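Local coordinates for protein DR2417 (Deinococcus radiodurans, PDB 4XWW) that probably degrades and matures RNA as a 5'-3' exonuclease, using a two-metal-ion active site of the metallo-beta-lactamase type, and assembles as a homodimer, at residues 31-36 with 87-92; 58-63 with 466-471; 62-67 with 453-458; 93-98 with 120-125. All blocks are in the same frame, centred on the assembly; numbering follows the deposited sequence.

In the fold
From the N terminus, 31-36 opens interaction 1, which closes at 87-92 at the catalytic zinc site. Before it closes, the neighbouring segments 58-63 and 62-67 have opened interactions 2 and 3, so both cross interaction 1. Interaction 4 comes in series after interaction 1, running from 93-98 to 120-125, and falls wholly within the long spans of interactions 2 and 3. These end far along the chain, interaction 3 at 453-458 and interaction 2 at 466-471. Interactions 1 and 4 knit the metallo-beta-lactamase region internally. Interactions 2 and 3 share Leu62, Ile63 and a manganese site, tie that region to the C-terminal part, and reach the second subunit.

Interaction 1. Residues 31-36 with 87-92; sequences GKNITV and EDHIGG. With ZN (zinc ion), chain F; nucleotides of chain C.
Asn33 holds the backbone of Asp88, one of two zinc ligands that end the HxHxDH motif of the metallo-beta-lactamase fold (His84, His86, Asp88, His89). Two donors of this asparagine grip a single acceptor: Asn33 N lies 3.0 Å from Asp88 O, and Asn33 ND2 also lies 3.0 Å from Asp88 O. They arrive from opposite faces of the carbonyl plane, ND2 well above it (46° out of plane) and the backbone N tilted less. Chi1 of -66° sets Asn33 CG beside its backbone N, which lets backbone and side-chain donors converge on one oxygen. The amide lies nearly parallel to the His89 ring (planes 16° apart), with ND2 3.3 Å above the ring plane near its rim and CB also over that face. Asparagine suits the place because one short side chain supplies both a donor and a flat surface.

The carboxylate and imidazole go to the metal, Asp88 OD2 at 2.2 Å and His89 NE2 likewise at 2.2 Å from the zinc. His403 and a water complete the site, and the water donates to the phosphate of U3 of the RNA. Asp47 accepts from His89 ND1, the ring nitrogen that does not bind the zinc, a second-shell bond that fixes the ring's rotation. Gly31 has backbone angles that crowd any beta carbon, and its CA passes 3.9 Å from Asp88 CB.

Strand 34-39, which 31-36 leads into, lies between strands 42-46 and 19-23 of the large mixed sheet; Ile34 packs on Pro65 of strand 62-65, and Ile90 rests against helix 109-122.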
# COMPACT_ATOMS: atom_id res chain seq x y z
N GLY A 31 10.61 -13.28 -2.19
CA GLY A 31 11.80 -12.73 -1.57
C GLY A 31 12.64 -13.76 -0.83
O GLY A 31 12.18 -14.88 -0.53
N LYS A 32 13.86 -13.33 -0.51
CA LYS A 32 14.93 -14.11 0.14
C LYS A 32 14.94 -15.60 -0.22
O LYS A 32 14.93 -16.47 0.65
CB LYS A 32 14.89 -13.94 1.68
CG LYS A 32 13.59 -14.32 2.42
CD LYS A 32 13.74 -13.95 3.93
CE LYS A 32 12.41 -14.05 4.70
NZ LYS A 32 11.91 -15.46 4.73
N ASN A 33 15.02 -15.86 -1.51
CA ASN A 33 15.07 -17.22 -2.02
C ASN A 33 16.33 -17.95 -1.59
O ASN A 33 17.44 -17.43 -1.72
CB ASN A 33 14.95 -17.18 -3.54
CG ASN A 33 13.59 -16.68 -3.98
OD1 ASN A 33 12.63 -17.41 -3.91
ND2 ASN A 33 13.51 -15.43 -4.40
N ILE A 34 16.14 -19.17 -1.08
CA ILE A 34 17.25 -20.05 -0.75
C ILE A 34 16.69 -21.46 -0.54
O ILE A 34 15.79 -21.69 0.28
CB ILE A 34 18.06 -19.58 0.49
CG1 ILE A 34 19.09 -20.66 0.87
CG2 ILE A 34 17.13 -19.22 1.67
CD1 ILE A 34 20.17 -20.18 1.84
N THR A 35 17.24 -22.40 -1.31
CA THR A 35 16.74 -23.77 -1.31
C THR A 35 17.90 -24.74 -1.10
O THR A 35 18.94 -24.67 -1.78
CB THR A 35 16.02 -24.10 -2.62
OG1 THR A 35 15.02 -23.10 -2.87
CG2 THR A 35 15.36 -25.47 -2.55
N VAL A 36 17.69 -25.66 -0.17
CA VAL A 36 18.66 -26.67 0.19
C VAL A 36 18.22 -28.00 -0.41
O VAL A 36 17.06 -28.37 -0.33
CB VAL A 36 18.80 -26.78 1.73
CG1 VAL A 36 19.62 -27.98 2.12
CG2 VAL A 36 19.40 -25.50 2.28
N GLU A 87 18.40 -9.11 -6.38
CA GLU A 87 18.62 -9.03 -4.95
C GLU A 87 17.86 -10.07 -4.14
O GLU A 87 18.32 -10.45 -3.09
CB GLU A 87 18.27 -7.63 -4.43
CG GLU A 87 19.30 -6.57 -4.81
CD GLU A 87 20.59 -6.64 -4.03
OE1 GLU A 87 20.66 -7.40 -3.05
OE2 GLU A 87 21.53 -5.92 -4.39
N ASP A 88 16.71 -10.52 -4.62
CA ASP A 88 16.02 -11.57 -3.85
C ASP A 88 16.58 -12.96 -4.14
O ASP A 88 16.04 -13.96 -3.66
CB ASP A 88 14.51 -11.54 -4.11
CG ASP A 88 14.15 -11.96 -5.51
OD1 ASP A 88 14.82 -11.51 -6.46
OD2 ASP A 88 13.16 -12.72 -5.65
N HIS A 89 17.70 -13.03 -4.87
CA HIS A 89 18.44 -14.28 -5.00
C HIS A 89 19.90 -14.19 -4.56
O HIS A 89 20.48 -15.20 -4.21
CB HIS A 89 18.34 -14.80 -6.43
CG HIS A 89 16.93 -15.06 -6.86
ND1 HIS A 89 16.40 -16.34 -6.92
CD2 HIS A 89 15.92 -14.22 -7.17
CE1 HIS A 89 15.14 -16.26 -7.30
NE2 HIS A 89 14.82 -14.99 -7.46
N ILE A 90 20.49 -12.99 -4.54
CA ILE A 90 21.87 -12.88 -4.08
C ILE A 90 22.12 -11.92 -2.92
O ILE A 90 23.23 -11.87 -2.39
CB ILE A 90 22.82 -12.45 -5.23
CG1 ILE A 90 22.44 -11.09 -5.80
CG2 ILE A 90 22.76 -13.48 -6.34
CD1 ILE A 90 23.57 -10.42 -6.54
N GLY A 91 21.09 -11.18 -2.51
CA GLY A 91 21.29 -10.13 -1.53
C GLY A 91 21.67 -10.56 -0.12
O GLY A 91 22.22 -9.77 0.64
N GLY A 92 21.37 -11.81 0.22
CA GLY A 92 21.74 -12.34 1.52
C GLY A 92 23.11 -12.99 1.59
O GLY A 92 23.56 -13.37 2.66
ZN ZN F . 13.13 -13.65 -7.65
P U C 4 17.22 -5.84 -8.40
OP1 U C 4 17.67 -5.58 -9.79
OP2 U C 4 17.45 -7.17 -7.79
O5' U C 4 17.88 -4.70 -7.51
C5' U C 4 17.39 -4.41 -6.19
C4' U C 4 16.50 -3.19 -6.21
O4' U C 4 15.69 -3.18 -5.01
C3' U C 4 17.23 -1.84 -6.24
O3' U C 4 17.49 -1.41 -7.57
C2' U C 4 16.29 -0.96 -5.41
O2' U C 4 15.13 -0.55 -6.09
C1' U C 4 15.86 -1.95 -4.33
N1 U C 4 16.87 -2.14 -3.28
C2 U C 4 16.67 -1.49 -2.08
O2 U C 4 15.70 -0.78 -1.86
N3 U C 4 17.64 -1.70 -1.13
C4 U C 4 18.77 -2.48 -1.27
O4 U C 4 19.55 -2.58 -0.32
C5 U C 4 18.90 -3.12 -2.54
C6 U C 4 17.97 -2.93 -3.48
P U C 3 11.96 -9.70 -8.97
OP1 U C 3 11.62 -10.10 -10.35
OP2 U C 3 12.34 -10.73 -7.98
O5' U C 3 13.12 -8.61 -9.06
C5' U C 3 12.90 -7.38 -9.77
C4' U C 3 13.47 -6.23 -8.98
O4' U C 3 12.48 -5.76 -8.02
C3' U C 3 14.73 -6.56 -8.18
O3' U C 3 15.67 -5.51 -8.32
C2' U C 3 14.22 -6.66 -6.75
O2' U C 3 15.19 -6.33 -5.78
C1' U C 3 13.09 -5.63 -6.76
N1 U C 3 12.08 -5.87 -5.72
C2 U C 3 11.72 -4.81 -4.92
O2 U C 3 12.19 -3.69 -5.04
N3 U C 3 10.78 -5.11 -3.96
C4 U C 3 10.18 -6.33 -3.73
O4 U C 3 9.35 -6.43 -2.83
C5 U C 3 10.61 -7.37 -4.60
C6 U C 3 11.53 -7.12 -5.54
O HOH W 1 13.15 -12.87 -9.52

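Interaction 2. Residues 58-63 with 466-471; sequences MGIDLI and DVLLDR. With MN (manganese (II) ion), chain G.
Met58 and Arg471 join a manganese-binding turn of the metallo-beta-lactamase region to helix 465-477, which leads into the C-terminal part of the chain. The one hydrogen bond between the two segments runs from Arg471 NH1 to Met58 O, 2.7 Å long with an N-H...O angle of 150°. The donor sits in the carbonyl plane on a lone pair, and the oxygen lies at the edge of the guanidinium, near its plane. In Arg471, chi2 (-180°) carries CD and chi3 (-173°) carries NE straight out, and this extended chain brings NH1 to Met58 O. An arginine can both span this gap and present an end with several N-H donors in one plane.

Around the bond, apolar groups close in: Leu468 CD2 lies against Met58 O at 3.6 Å and 4.0 Å from Ile60 CG2, the leucine and isoleucine side chains crossing at about a right angle. Met58 bends at chi3, and its CE approaches the carbonyl carbon of Arg471 at 3.8 Å. Gly59, with positive phi and no beta carbon, lets NH1 pass 3.7 Å from its CA, while Gly59 O binds the manganese at 2.3 Å.

The rest of the guanidinium is also engaged: NH2 forms a salt bridge with Asp456, the other protein ligand of that ion, and NE donates to Gly498 O of the second subunit. Three partners thus fix the orientation of the planar group. Its positive charge probably offsets part of the negative charge at the metal, and as a second-shell residue it positions Asp456 while linking the metal site to the dimer contact.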
# COMPACT_ATOMS: atom_id res chain seq x y z
N MET A 58 8.73 -1.68 10.59
CA MET A 58 9.20 -0.32 10.49
C MET A 58 10.66 -0.15 10.88
O MET A 58 11.14 -0.75 11.83
CB MET A 58 8.32 0.60 11.33
CG MET A 58 6.94 0.78 10.72
SD MET A 58 5.84 1.69 11.80
CE MET A 58 5.57 0.45 13.03
N GLY A 59 11.35 0.68 10.11
CA GLY A 59 12.70 1.07 10.44
C GLY A 59 13.78 0.14 9.92
O GLY A 59 14.93 0.54 9.84
N ILE A 60 13.42 -1.08 9.54
CA ILE A 60 14.48 -2.01 9.12
C ILE A 60 14.79 -1.87 7.63
O ILE A 60 13.96 -1.40 6.85
CB ILE A 60 14.14 -3.50 9.43
CG1 ILE A 60 13.12 -4.07 8.45
CG2 ILE A 60 13.75 -3.70 10.91
CD1 ILE A 60 12.86 -5.55 8.64
N ASP A 61 16.01 -2.26 7.25
CA ASP A 61 16.49 -2.05 5.89
C ASP A 61 16.25 -3.24 4.97
O ASP A 61 15.78 -3.08 3.84
CB ASP A 61 17.98 -1.71 5.91
CG ASP A 61 18.29 -0.51 6.77
OD1 ASP A 61 17.49 0.44 6.78
OD2 ASP A 61 19.34 -0.53 7.45
N LEU A 62 16.57 -4.44 5.44
CA LEU A 62 16.34 -5.64 4.64
C LEU A 62 16.21 -6.87 5.53
O LEU A 62 16.43 -6.80 6.73
CB LEU A 62 17.48 -5.83 3.63
CG LEU A 62 18.89 -5.84 4.19
CD1 LEU A 62 19.47 -7.27 4.23
CD2 LEU A 62 19.81 -4.92 3.38
N ILE A 63 15.81 -7.98 4.92
CA ILE A 63 15.58 -9.22 5.65
C ILE A 63 16.39 -10.35 4.99
O ILE A 63 16.40 -10.49 3.79
CB ILE A 63 14.08 -9.59 5.65
CG1 ILE A 63 13.23 -8.41 6.17
CG2 ILE A 63 13.85 -10.85 6.47
CD1 ILE A 63 11.74 -8.55 5.94
N ASP A 466 9.72 -8.39 18.76
CA ASP A 466 9.37 -7.70 19.99
C ASP A 466 9.71 -6.22 19.89
O ASP A 466 8.93 -5.36 20.30
CB ASP A 466 10.08 -8.33 21.19
CG ASP A 466 9.47 -9.66 21.60
OD1 ASP A 466 8.35 -9.97 21.15
OD2 ASP A 466 10.11 -10.40 22.38
N VAL A 467 10.88 -5.92 19.34
CA VAL A 467 11.31 -4.55 19.11
C VAL A 467 10.36 -3.83 18.13
O VAL A 467 9.99 -2.67 18.35
CB VAL A 467 12.75 -4.49 18.55
CG1 VAL A 467 13.14 -3.06 18.21
CG2 VAL A 467 13.74 -5.11 19.53
N LEU A 468 9.98 -4.53 17.07
CA LEU A 468 9.09 -3.96 16.06
C LEU A 468 7.72 -3.61 16.63
O LEU A 468 7.14 -2.57 16.30
CB LEU A 468 8.91 -4.91 14.89
CG LEU A 468 10.13 -5.19 14.02
CD1 LEU A 468 9.72 -6.01 12.82
CD2 LEU A 468 10.78 -3.88 13.59
N LEU A 469 7.19 -4.50 17.47
CA LEU A 469 5.88 -4.32 18.08
C LEU A 469 5.86 -3.04 18.90
O LEU A 469 4.88 -2.30 18.90
CB LEU A 469 5.53 -5.53 18.95
CG LEU A 469 4.21 -5.54 19.72
CD1 LEU A 469 3.75 -6.98 19.92
CD2 LEU A 469 4.33 -4.84 21.07
N ASP A 470 6.95 -2.80 19.62
CA ASP A 470 7.12 -1.56 20.36
C ASP A 470 7.10 -0.38 19.39
O ASP A 470 6.43 0.62 19.65
CB ASP A 470 8.42 -1.58 21.17
CG ASP A 470 8.38 -2.58 22.32
OD1 ASP A 470 7.29 -3.11 22.62
OD2 ASP A 470 9.44 -2.83 22.94
N ARG A 471 7.80 -0.51 18.27
CA ARG A 471 7.79 0.54 17.24
C ARG A 471 6.37 0.85 16.74
O ARG A 471 6.02 2.02 16.56
CB ARG A 471 8.70 0.16 16.06
CG ARG A 471 10.19 0.32 16.35
CD ARG A 471 11.08 -0.07 15.17
NE ARG A 471 12.49 -0.06 15.55
CZ ARG A 471 13.49 -0.42 14.76
NH1 ARG A 471 13.25 -0.83 13.52
NH2 ARG A 471 14.74 -0.38 15.21
MN MN G . 16.77 1.79 10.22

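Interaction 3. Residues 62-67 with 453-458; sequences LIVPRI and VYVDGL. With MN (manganese (II) ion), chain G.
The Tyr454 ring meets Ile63 at its edge, where Ile63 CG1 lies near the ring plane and 3.9 Å from Tyr454 CD1; the two side chains run side by side and point the same way. Tyr454 OH is hydrogen-bonded to Asp465. The other flat group, the Arg66 guanidinium, pairs with Asp68, so Arg66 contributes its aliphatic part: its side chain crosses that of Val453 at about a right angle, Arg66 CG lying 3.6 Å from Val453 CG2.

These residues belong to an antiparallel sheet of three strands, in which 452-456 lies between 62-65 and 459-460. The N-to-C directions of 62-65 and 453-456 differ by 145°. Val64 and Val453 form a hydrogen-bonded pair, with Val64 N to Val453 O 2.9 Å and Val453 N to Val64 O 2.8 Å. Leu62 and Val455 form another, in which Val455 N to Leu62 O is firm but Leu62 N to Val455 O, at 3.4 Å, is weak. A classic beta bulge, with Asp61 and Leu62 both facing Val455, accompanies this stretched bond.

Beta-branched valines suit the extended backbone. Leu62, Val64 and Val455 pack on Tyr95 of helix 93-97, while Val453 on the same face touches Val460. Chi1 (54°) puts Leu62 CG beside Val455 CB, and an unstaggered chi2 carries CD1 to 3.6 Å from Val455 CG2. At the strand's end Asp456 OD1 binds manganese at 2.2 Å.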
# COMPACT_ATOMS: atom_id res chain seq x y z
N LEU A 62 16.57 -4.44 5.44
CA LEU A 62 16.34 -5.64 4.64
C LEU A 62 16.21 -6.87 5.53
O LEU A 62 16.43 -6.80 6.73
CB LEU A 62 17.48 -5.83 3.63
CG LEU A 62 18.89 -5.84 4.19
CD1 LEU A 62 19.47 -7.27 4.23
CD2 LEU A 62 19.81 -4.92 3.38
N ILE A 63 15.81 -7.98 4.92
CA ILE A 63 15.58 -9.22 5.65
C ILE A 63 16.39 -10.35 4.99
O ILE A 63 16.40 -10.49 3.79
CB ILE A 63 14.08 -9.59 5.65
CG1 ILE A 63 13.23 -8.41 6.17
CG2 ILE A 63 13.85 -10.85 6.47
CD1 ILE A 63 11.74 -8.55 5.94
N VAL A 64 17.07 -11.15 5.80
CA VAL A 64 17.86 -12.25 5.27
C VAL A 64 17.39 -13.53 5.94
O VAL A 64 16.75 -13.48 6.98
CB VAL A 64 19.36 -12.02 5.48
CG1 VAL A 64 19.80 -10.80 4.69
CG2 VAL A 64 19.69 -11.87 6.94
N PRO A 65 17.70 -14.70 5.34
CA PRO A 65 17.14 -15.93 5.89
C PRO A 65 17.85 -16.41 7.14
O PRO A 65 19.06 -16.18 7.29
CB PRO A 65 17.34 -16.96 4.75
CG PRO A 65 17.77 -16.19 3.56
CD PRO A 65 18.40 -14.92 4.06
N ARG A 66 17.10 -17.05 8.03
CA ARG A 66 17.70 -17.82 9.12
C ARG A 66 18.44 -19.00 8.52
O ARG A 66 17.89 -19.72 7.70
CB ARG A 66 16.62 -18.31 10.09
CG ARG A 66 16.22 -17.28 11.16
CD ARG A 66 16.40 -17.86 12.56
NE ARG A 66 15.21 -18.59 12.98
CZ ARG A 66 15.19 -19.59 13.86
NH1 ARG A 66 14.04 -20.18 14.16
NH2 ARG A 66 16.32 -20.01 14.42
N ILE A 67 19.69 -19.21 8.92
CA ILE A 67 20.47 -20.29 8.34
C ILE A 67 20.90 -21.31 9.39
O ILE A 67 21.89 -22.02 9.20
CB ILE A 67 21.73 -19.78 7.59
CG1 ILE A 67 22.62 -18.95 8.52
CG2 ILE A 67 21.32 -19.00 6.33
CD1 ILE A 67 24.02 -18.72 7.96
N VAL A 453 15.63 -12.90 9.53
CA VAL A 453 16.57 -12.16 10.36
C VAL A 453 16.59 -10.72 9.85
O VAL A 453 16.84 -10.49 8.66
CB VAL A 453 17.99 -12.74 10.31
CG1 VAL A 453 18.93 -11.91 11.19
CG2 VAL A 453 18.00 -14.20 10.76
N TYR A 454 16.30 -9.75 10.72
CA TYR A 454 16.24 -8.36 10.28
C TYR A 454 17.60 -7.68 10.28
O TYR A 454 18.41 -7.88 11.19
CB TYR A 454 15.28 -7.55 11.15
CG TYR A 454 13.89 -8.14 11.21
CD1 TYR A 454 13.31 -8.71 10.09
CD2 TYR A 454 13.16 -8.13 12.39
CE1 TYR A 454 12.03 -9.25 10.13
CE2 TYR A 454 11.89 -8.66 12.45
CZ TYR A 454 11.33 -9.23 11.32
OH TYR A 454 10.07 -9.76 11.38
N VAL A 455 17.84 -6.87 9.26
CA VAL A 455 19.01 -6.01 9.20
C VAL A 455 18.56 -4.55 9.33
O VAL A 455 17.70 -4.09 8.59
CB VAL A 455 19.79 -6.20 7.89
CG1 VAL A 455 20.99 -5.26 7.84
CG2 VAL A 455 20.24 -7.64 7.76
N ASP A 456 19.13 -3.85 10.29
CA ASP A 456 18.77 -2.46 10.57
C ASP A 456 20.05 -1.70 10.86
O ASP A 456 20.62 -1.84 11.94
CB ASP A 456 17.82 -2.38 11.75
CG ASP A 456 17.07 -1.06 11.82
OD1 ASP A 456 17.40 -0.13 11.07
OD2 ASP A 456 16.15 -0.97 12.66
N GLY A 457 20.52 -0.93 9.89
CA GLY A 457 21.82 -0.29 10.02
C GLY A 457 22.91 -1.33 9.95
O GLY A 457 22.97 -2.12 9.00
N LEU A 458 23.78 -1.34 10.95
CA LEU A 458 24.86 -2.31 11.02
C LEU A 458 24.42 -3.56 11.78
O LEU A 458 25.09 -4.60 11.74
CB LEU A 458 26.08 -1.70 11.70
CG LEU A 458 26.72 -0.49 11.02
CD1 LEU A 458 27.65 0.22 12.00
CD2 LEU A 458 27.48 -0.93 9.78
MN MN G . 16.77 1.79 10.22

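Interaction 4. Residues 93-98 with 120-125; sequences LPYIFA and SEFGLQ
Pro94 and Phe122 face each other with their CA atoms 6.7 Å apart, and Ala98 and Leu124 form a second pairing at 6.9 Å, bringing short helix 93-97 beside the C-terminal end of helix 109-122. That longer helix stops in a Schellman motif: Gly123 takes positive phi (76°), a conformation easy for glycine, and the chain then turns so that Leu124 points back toward 93-98.

Phe122 is held on two aspects of its ring. Pro94 CB sits 3.6 Å above the centre of one face, a CH-pi contact for which a rigid proline ring on the first turn of a helix is well suited. The edge of the Phe122 ring meets the face of Tyr95 in a T-shaped pair, centroids 5.2 Å apart and planes at 74°, with Phe122 CZ only 3.4 Å from Tyr95 OH. Leu124 fills the other half of the contact. Its CD1 fits against the backbone, 3.6 Å from Pro94 O, and both methyl branches of Leu124 touch the small side chain of Ala98, CD1 at 4.0 Å from CB; Phe97 CB also touches CD1.

Tyr95 lies between Phe122 and strand 62-65, and the Phe97 ring meets Trp80 edge-to-face. The two segments meet without hydrogen bonds between them, through aromatic, CH-pi and methyl contacts alone, so their mutual placement rests on shape, dispersion and the weak electrostatics of C-H groups against ring faces.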
# COMPACT_ATOMS: atom_id res chain seq x y z
N LEU A 93 23.79 -13.13 0.45
CA LEU A 93 25.05 -13.88 0.43
C LEU A 93 26.18 -13.31 1.32
O LEU A 93 26.90 -14.08 1.95
CB LEU A 93 25.53 -14.01 -1.03
CG LEU A 93 24.57 -14.86 -1.87
CD1 LEU A 93 24.95 -14.91 -3.34
CD2 LEU A 93 24.47 -16.29 -1.32
N PRO A 94 26.33 -11.97 1.41
CA PRO A 94 27.33 -11.43 2.34
C PRO A 94 27.12 -11.91 3.78
O PRO A 94 28.07 -12.28 4.47
CB PRO A 94 27.11 -9.92 2.26
CG PRO A 94 26.54 -9.70 0.92
CD PRO A 94 25.67 -10.88 0.65
N TYR A 95 25.86 -11.93 4.20
CA TYR A 95 25.50 -12.36 5.55
C TYR A 95 25.65 -13.87 5.73
O TYR A 95 26.16 -14.34 6.75
CB TYR A 95 24.07 -11.92 5.86
CG TYR A 95 23.88 -10.44 5.62
CD1 TYR A 95 23.49 -9.96 4.37
CD2 TYR A 95 24.13 -9.52 6.63
CE1 TYR A 95 23.33 -8.61 4.15
CE2 TYR A 95 23.97 -8.16 6.41
CZ TYR A 95 23.57 -7.71 5.17
OH TYR A 95 23.41 -6.36 4.94
N ILE A 96 25.23 -14.63 4.72
CA ILE A 96 25.31 -16.09 4.75
C ILE A 96 26.76 -16.59 4.60
O ILE A 96 27.23 -17.39 5.41
CB ILE A 96 24.39 -16.71 3.65
CG1 ILE A 96 22.92 -16.34 3.90
CG2 ILE A 96 24.61 -18.24 3.56
CD1 ILE A 96 22.00 -16.53 2.71
N PHE A 97 27.47 -16.13 3.57
CA PHE A 97 28.83 -16.64 3.31
C PHE A 97 29.79 -16.34 4.46
O PHE A 97 30.72 -17.10 4.71
CB PHE A 97 29.42 -16.08 2.00
CG PHE A 97 28.82 -16.67 0.74
CD1 PHE A 97 28.07 -17.84 0.77
CD2 PHE A 97 29.03 -16.05 -0.48
CE1 PHE A 97 27.53 -18.38 -0.39
CE2 PHE A 97 28.49 -16.58 -1.66
CZ PHE A 97 27.74 -17.75 -1.61
N ALA A 98 29.58 -15.23 5.18
CA ALA A 98 30.48 -14.86 6.27
C ALA A 98 30.43 -15.87 7.42
O ALA A 98 31.39 -15.99 8.19
CB ALA A 98 30.15 -13.47 6.79
N SER A 120 32.86 -7.55 -2.11
CA SER A 120 33.91 -6.55 -1.95
C SER A 120 33.50 -5.45 -0.96
O SER A 120 34.28 -5.11 -0.06
CB SER A 120 34.26 -5.93 -3.30
OG SER A 120 35.27 -4.95 -3.16
N GLU A 121 32.29 -4.91 -1.13
CA GLU A 121 31.76 -3.89 -0.23
C GLU A 121 31.80 -4.35 1.22
O GLU A 121 31.97 -3.54 2.13
CB GLU A 121 30.31 -3.53 -0.60
CG GLU A 121 30.09 -3.06 -2.02
CD GLU A 121 30.29 -1.56 -2.20
OE1 GLU A 121 30.37 -0.85 -1.18
OE2 GLU A 121 30.37 -1.11 -3.36
N PHE A 122 31.63 -5.65 1.42
CA PHE A 122 31.58 -6.22 2.75
C PHE A 122 32.93 -6.67 3.26
O PHE A 122 33.05 -7.05 4.42
CB PHE A 122 30.60 -7.38 2.80
CG PHE A 122 29.21 -6.98 3.17
CD1 PHE A 122 28.46 -6.18 2.32
CD2 PHE A 122 28.65 -7.38 4.37
CE1 PHE A 122 27.18 -5.78 2.66
CE2 PHE A 122 27.38 -7.00 4.72
CZ PHE A 122 26.64 -6.20 3.86
N GLY A 123 33.93 -6.63 2.40
CA GLY A 123 35.27 -7.05 2.78
C GLY A 123 35.45 -8.55 2.86
O GLY A 123 36.46 -9.03 3.37
N LEU A 124 34.46 -9.31 2.38
CA LEU A 124 34.54 -10.77 2.41
C LEU A 124 35.56 -11.28 1.40
O LEU A 124 35.49 -10.97 0.20
CB LEU A 124 33.18 -11.41 2.14
CG LEU A 124 32.38 -11.84 3.37
CD1 LEU A 124 31.32 -12.86 2.99
CD2 LEU A 124 33.29 -12.40 4.44
N GLN A 125 36.49 -12.09 1.89
CA GLN A 125 37.63 -12.53 1.10
C GLN A 125 37.59 -14.02 0.79
O GLN A 125 37.00 -14.81 1.54
CB GLN A 125 38.93 -12.19 1.83
CG GLN A 125 39.14 -10.70 2.07
CD GLN A 125 39.75 -10.00 0.88
OE1 GLN A 125 39.09 -9.20 0.20
NE2 GLN A 125 41.02 -10.28 0.61